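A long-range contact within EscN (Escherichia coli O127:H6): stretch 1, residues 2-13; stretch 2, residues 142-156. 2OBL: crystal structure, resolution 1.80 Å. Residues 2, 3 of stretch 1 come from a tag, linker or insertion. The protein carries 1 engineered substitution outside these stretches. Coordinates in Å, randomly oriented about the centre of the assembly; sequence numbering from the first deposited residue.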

# COMPACT_ATOMS: atom_id res chain seq x y z
N SER A 2 -9.47 19.98 -20.71
CA SER A 2 -8.03 20.23 -20.45
C SER A 2 -7.74 20.36 -18.95
O SER A 2 -7.89 21.43 -18.37
CB SER A 2 -7.56 21.50 -21.17
OG SER A 2 -7.65 21.38 -22.57
N HIS A 3 -7.33 19.25 -18.34
CA HIS A 3 -6.86 19.23 -16.95
C HIS A 3 -7.97 19.28 -15.89
O HIS A 3 -7.70 19.50 -14.71
CB HIS A 3 -5.84 20.34 -16.70
CG HIS A 3 -4.62 20.25 -17.56
ND1 HIS A 3 -3.86 19.10 -17.64
CD2 HIS A 3 -4.02 21.16 -18.36
CE1 HIS A 3 -2.85 19.30 -18.47
NE2 HIS A 3 -2.92 20.54 -18.91
N LYS A 4 -9.21 19.10 -16.34
CA LYS A 4 -10.38 18.98 -15.47
C LYS A 4 -11.04 17.62 -15.69
O LYS A 4 -11.13 17.15 -16.83
CB LYS A 4 -11.40 20.08 -15.77
CG LYS A 4 -10.92 21.50 -15.47
CD LYS A 4 -10.73 21.72 -13.98
CE LYS A 4 -10.08 23.07 -13.67
NZ LYS A 4 -11.07 24.19 -13.73
N ILE A 5 -11.51 16.98 -14.63
CA ILE A 5 -12.28 15.75 -14.78
C ILE A 5 -13.66 15.93 -14.16
O ILE A 5 -13.88 16.87 -13.39
CB ILE A 5 -11.60 14.52 -14.10
CG1 ILE A 5 -11.46 14.75 -12.60
CG2 ILE A 5 -10.28 14.20 -14.77
CD1 ILE A 5 -11.07 13.49 -11.83
N ARG A 6 -14.58 15.04 -14.52
CA ARG A 6 -15.93 15.10 -13.97
C ARG A 6 -16.08 14.05 -12.89
O ARG A 6 -15.72 12.88 -13.08
CB ARG A 6 -17.00 14.88 -15.06
CG ARG A 6 -16.97 15.91 -16.17
CD ARG A 6 -18.15 15.75 -17.11
NE ARG A 6 -19.40 16.20 -16.50
CZ ARG A 6 -19.67 17.46 -16.17
NH1 ARG A 6 -18.77 18.42 -16.38
NH2 ARG A 6 -20.84 17.76 -15.62
N VAL A 7 -16.60 14.48 -11.75
CA VAL A 7 -16.73 13.58 -10.61
C VAL A 7 -18.14 13.58 -10.05
O VAL A 7 -18.96 14.42 -10.43
CB VAL A 7 -15.71 13.93 -9.50
CG1 VAL A 7 -14.29 13.70 -10.00
CG2 VAL A 7 -15.90 15.38 -9.02
N GLY A 8 -18.40 12.64 -9.15
CA GLY A 8 -19.69 12.52 -8.48
C GLY A 8 -19.79 11.18 -7.78
O GLY A 8 -18.95 10.31 -7.97
N ASP A 9 -20.83 11.01 -6.97
CA ASP A 9 -21.00 9.73 -6.28
C ASP A 9 -21.12 8.56 -7.26
O ASP A 9 -20.76 7.43 -6.92
CB ASP A 9 -22.23 9.76 -5.37
CG ASP A 9 -22.06 10.65 -4.16
OD1 ASP A 9 -20.93 11.12 -3.87
OD2 ASP A 9 -23.07 10.88 -3.47
N ALA A 10 -21.60 8.83 -8.47
CA ALA A 10 -21.87 7.77 -9.46
C ALA A 10 -20.60 7.07 -9.94
O ALA A 10 -20.66 6.08 -10.68
CB ALA A 10 -22.69 8.31 -10.65
N LEU A 11 -19.45 7.58 -9.50
CA LEU A 11 -18.17 6.99 -9.83
C LEU A 11 -17.99 5.64 -9.12
O LEU A 11 -17.23 4.80 -9.58
CB LEU A 11 -17.01 7.93 -9.47
CG LEU A 11 -16.77 9.18 -10.31
CD1 LEU A 11 -15.69 10.04 -9.70
CD2 LEU A 11 -16.40 8.80 -11.74
N LEU A 12 -18.68 5.45 -8.00
CA LEU A 12 -18.52 4.22 -7.23
C LEU A 12 -18.97 2.98 -8.00
O LEU A 12 -20.05 2.98 -8.63
CB LEU A 12 -19.26 4.29 -5.90
CG LEU A 12 -18.72 5.19 -4.80
CD1 LEU A 12 -19.55 5.01 -3.54
CD2 LEU A 12 -17.25 4.88 -4.53
N GLY A 13 -18.15 1.94 -7.95
CA GLY A 13 -18.42 0.67 -8.63
C GLY A 13 -18.03 0.68 -10.09
O GLY A 13 -18.27 -0.29 -10.81
N MET A 142 0.20 8.66 -16.97
CA MET A 142 0.62 9.66 -16.00
C MET A 142 -0.59 10.32 -15.33
O MET A 142 -0.62 10.48 -14.10
CB MET A 142 1.47 10.73 -16.67
CG MET A 142 1.82 11.88 -15.75
SD MET A 142 2.72 13.14 -16.65
CE MET A 142 3.27 14.17 -15.28
N LYS A 143 -1.58 10.71 -16.12
CA LYS A 143 -2.74 11.44 -15.57
C LYS A 143 -3.54 10.59 -14.60
O LYS A 143 -4.19 11.11 -13.68
CB LYS A 143 -3.63 12.00 -16.70
CG LYS A 143 -3.04 13.25 -17.37
CD LYS A 143 -3.80 13.61 -18.66
CE LYS A 143 -3.32 14.95 -19.23
NZ LYS A 143 -4.32 15.53 -20.19
N ALA A 144 -3.49 9.27 -14.77
CA ALA A 144 -4.26 8.36 -13.89
C ALA A 144 -3.96 8.59 -12.42
O ALA A 144 -4.85 8.49 -11.59
CB ALA A 144 -4.03 6.89 -14.26
N ALA A 145 -2.70 8.89 -12.09
CA ALA A 145 -2.31 9.11 -10.72
C ALA A 145 -3.02 10.35 -10.14
O ALA A 145 -3.44 10.36 -8.99
CB ALA A 145 -0.81 9.30 -10.63
N PHE A 146 -3.13 11.39 -10.96
CA PHE A 146 -3.77 12.64 -10.53
C PHE A 146 -5.28 12.46 -10.49
O PHE A 146 -5.94 12.92 -9.57
CB PHE A 146 -3.37 13.78 -11.45
CG PHE A 146 -1.92 14.14 -11.37
CD1 PHE A 146 -1.49 15.15 -10.51
CD2 PHE A 146 -0.97 13.46 -12.14
CE1 PHE A 146 -0.14 15.49 -10.41
CE2 PHE A 146 0.38 13.78 -12.04
CZ PHE A 146 0.80 14.79 -11.18
N THR A 147 -5.83 11.78 -11.49
CA THR A 147 -7.26 11.49 -11.51
C THR A 147 -7.69 10.74 -10.26
O THR A 147 -8.65 11.12 -9.58
CB THR A 147 -7.61 10.65 -12.75
OG1 THR A 147 -7.48 11.47 -13.92
CG2 THR A 147 -9.02 10.07 -12.65
N ALA A 148 -6.96 9.68 -9.93
CA ALA A 148 -7.23 8.92 -8.72
C ALA A 148 -7.16 9.80 -7.47
O ALA A 148 -8.03 9.74 -6.61
CB ALA A 148 -6.24 7.76 -8.61
N THR A 149 -6.13 10.63 -7.39
CA THR A 149 -5.93 11.47 -6.23
C THR A 149 -7.09 12.46 -6.08
O THR A 149 -7.62 12.67 -4.99
CB THR A 149 -4.55 12.18 -6.25
OG1 THR A 149 -3.51 11.19 -6.33
CG2 THR A 149 -4.34 13.02 -4.97
N THR A 150 -7.49 13.04 -7.20
CA THR A 150 -8.59 14.02 -7.23
C THR A 150 -9.91 13.38 -6.81
O THR A 150 -10.68 13.96 -6.06
CB THR A 150 -8.71 14.65 -8.62
OG1 THR A 150 -7.50 15.39 -8.89
CG2 THR A 150 -9.90 15.62 -8.68
N ILE A 151 -10.16 12.17 -7.28
CA ILE A 151 -11.36 11.45 -6.89
C ILE A 151 -11.36 11.12 -5.39
O ILE A 151 -12.39 11.23 -4.71
CB ILE A 151 -11.55 10.18 -7.75
CG1 ILE A 151 -11.90 10.57 -9.20
CG2 ILE A 151 -12.66 9.31 -7.17
CD1 ILE A 151 -11.77 9.41 -10.19
N ALA A 152 -10.20 10.72 -4.87
CA ALA A 152 -10.05 10.49 -3.44
C ALA A 152 -10.38 11.75 -2.65
O ALA A 152 -11.03 11.67 -1.62
CB ALA A 152 -8.61 10.00 -3.11
N GLU A 153 -9.94 12.91 -3.14
CA GLU A 153 -10.24 14.19 -2.49
C GLU A 153 -11.74 14.48 -2.51
O GLU A 153 -12.30 14.98 -1.53
CB GLU A 153 -9.46 15.32 -3.14
CG GLU A 153 -7.96 15.26 -2.88
CD GLU A 153 -7.16 16.18 -3.79
OE1 GLU A 153 -7.68 16.55 -4.86
OE2 GLU A 153 -6.02 16.52 -3.42
N TYR A 154 -12.39 14.17 -3.63
CA TYR A 154 -13.83 14.38 -3.73
C TYR A 154 -14.56 13.58 -2.65
O TYR A 154 -15.42 14.12 -1.95
CB TYR A 154 -14.37 14.01 -5.12
CG TYR A 154 -15.88 13.89 -5.12
CD1 TYR A 154 -16.69 15.03 -5.12
CD2 TYR A 154 -16.49 12.65 -5.08
CE1 TYR A 154 -18.06 14.92 -5.09
CE2 TYR A 154 -17.86 12.53 -5.06
CZ TYR A 154 -18.64 13.67 -5.06
OH TYR A 154 -20.01 13.52 -5.04
N PHE A 155 -14.22 12.29 -2.52
CA PHE A 155 -14.86 11.45 -1.50
C PHE A 155 -14.47 11.81 -0.06
O PHE A 155 -15.32 11.81 0.84
CB PHE A 155 -14.67 9.96 -1.83
CG PHE A 155 -15.56 9.49 -2.95
CD1 PHE A 155 -16.93 9.39 -2.76
CD2 PHE A 155 -15.04 9.23 -4.21
CE1 PHE A 155 -17.77 8.98 -3.79
CE2 PHE A 155 -15.88 8.82 -5.26
CZ PHE A 155 -17.25 8.69 -5.05
N ARG A 156 -13.21 12.19 0.15
CA ARG A 156 -12.79 12.73 1.44
C ARG A 156 -13.68 13.92 1.83
O ARG A 156 -14.16 14.01 2.97
CB ARG A 156 -11.33 13.19 1.38
CG ARG A 156 -10.79 13.81 2.67
CD ARG A 156 -9.59 14.68 2.36
NE ARG A 156 -9.94 15.72 1.39
CZ ARG A 156 -9.06 16.45 0.72
NH1 ARG A 156 -7.76 16.27 0.90
NH2 ARG A 156 -9.47 17.37 -0.14
O HOH W 1 -6.91 16.55 -18.96

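A short strand, residues 4-7, lies across one flank of the helix 142-156, their axes 9.7 Å apart at closest approach and running in broadly the same direction at 43°. The register is simple: a step of two along the strand matches a step of four along the helix, so Ile5 sits by Thr147 and Val7 by Ile151, their CA atoms 7.4 and 6.9 Å apart, and Asp9 follows beside Phe155. Strand alternation does the sorting. Ile5 and Val7 send their CA-to-CB bonds toward the helix and are buried, whereas Lys4 and Arg6 are exposed and out of its reach.

Ile5 takes chi1 p and chi2 t, which carries CD1 down to the helix, 4.0 Å from both Thr150 CG2 and Ile151 CG1, while its CG2 lies 4.0 Å from Thr147 OG1. The threonines can border this apolar patch because their hydroxyls are satisfied: Thr150 OG1 donates to Phe146 O one turn back (3.0 Å), leaving its methyl for Ile5, and Thr147 OG1 is bonded elsewhere in the structure. Ile151 starts sideways, but chi1 m and chi2 t bring its end nearer. Its CG1 becomes a shared floor, 4.0 Å from Val7 CG1 and 3.9 Å from Leu11 CD1. Val7, at chi1 m, divides its methyls: CG1 meets Ile151, and CG2 lies 4.0 Å from Tyr154 CD1.

Tyr154 adopts chi1 t, unlike the m of Phe155, and its ring extends beneath the chain where the strand ends. Gly8 N lies over one face of that ring, and Gly8 CA is 3.6 Å from Tyr154 OH. Beyond it, the CA-to-CB bond of Asp9 points away, yet chi1 m and chi2 near -11° return the carboxylate, so that Tyr154 OH donates to Asp9 OD1 at 2.8 Å. This is the one direct hydrogen bond between the stretches, and it fixes the far end of a long aromatic side chain.

The 3-10 segment 9-11 then folds the chain over Phe155. Leu11 N bonds to Gly8 O (3.2 Å) and Leu12 N to Asp9 O (3.1 Å). Leu11 and Leu12 share the m,t rotamer from different starting directions: Leu11 points toward the helix, its CB at the edge of the Phe155 ring, while Leu12 leaves sideways and still brings CG to 3.8 Å from Phe155 CZ.

At the other end, tag-derived His3 adds a looser contact, with one water accepting from both His3 N (2.8 Å) and Lys143 NZ (3.0 Å).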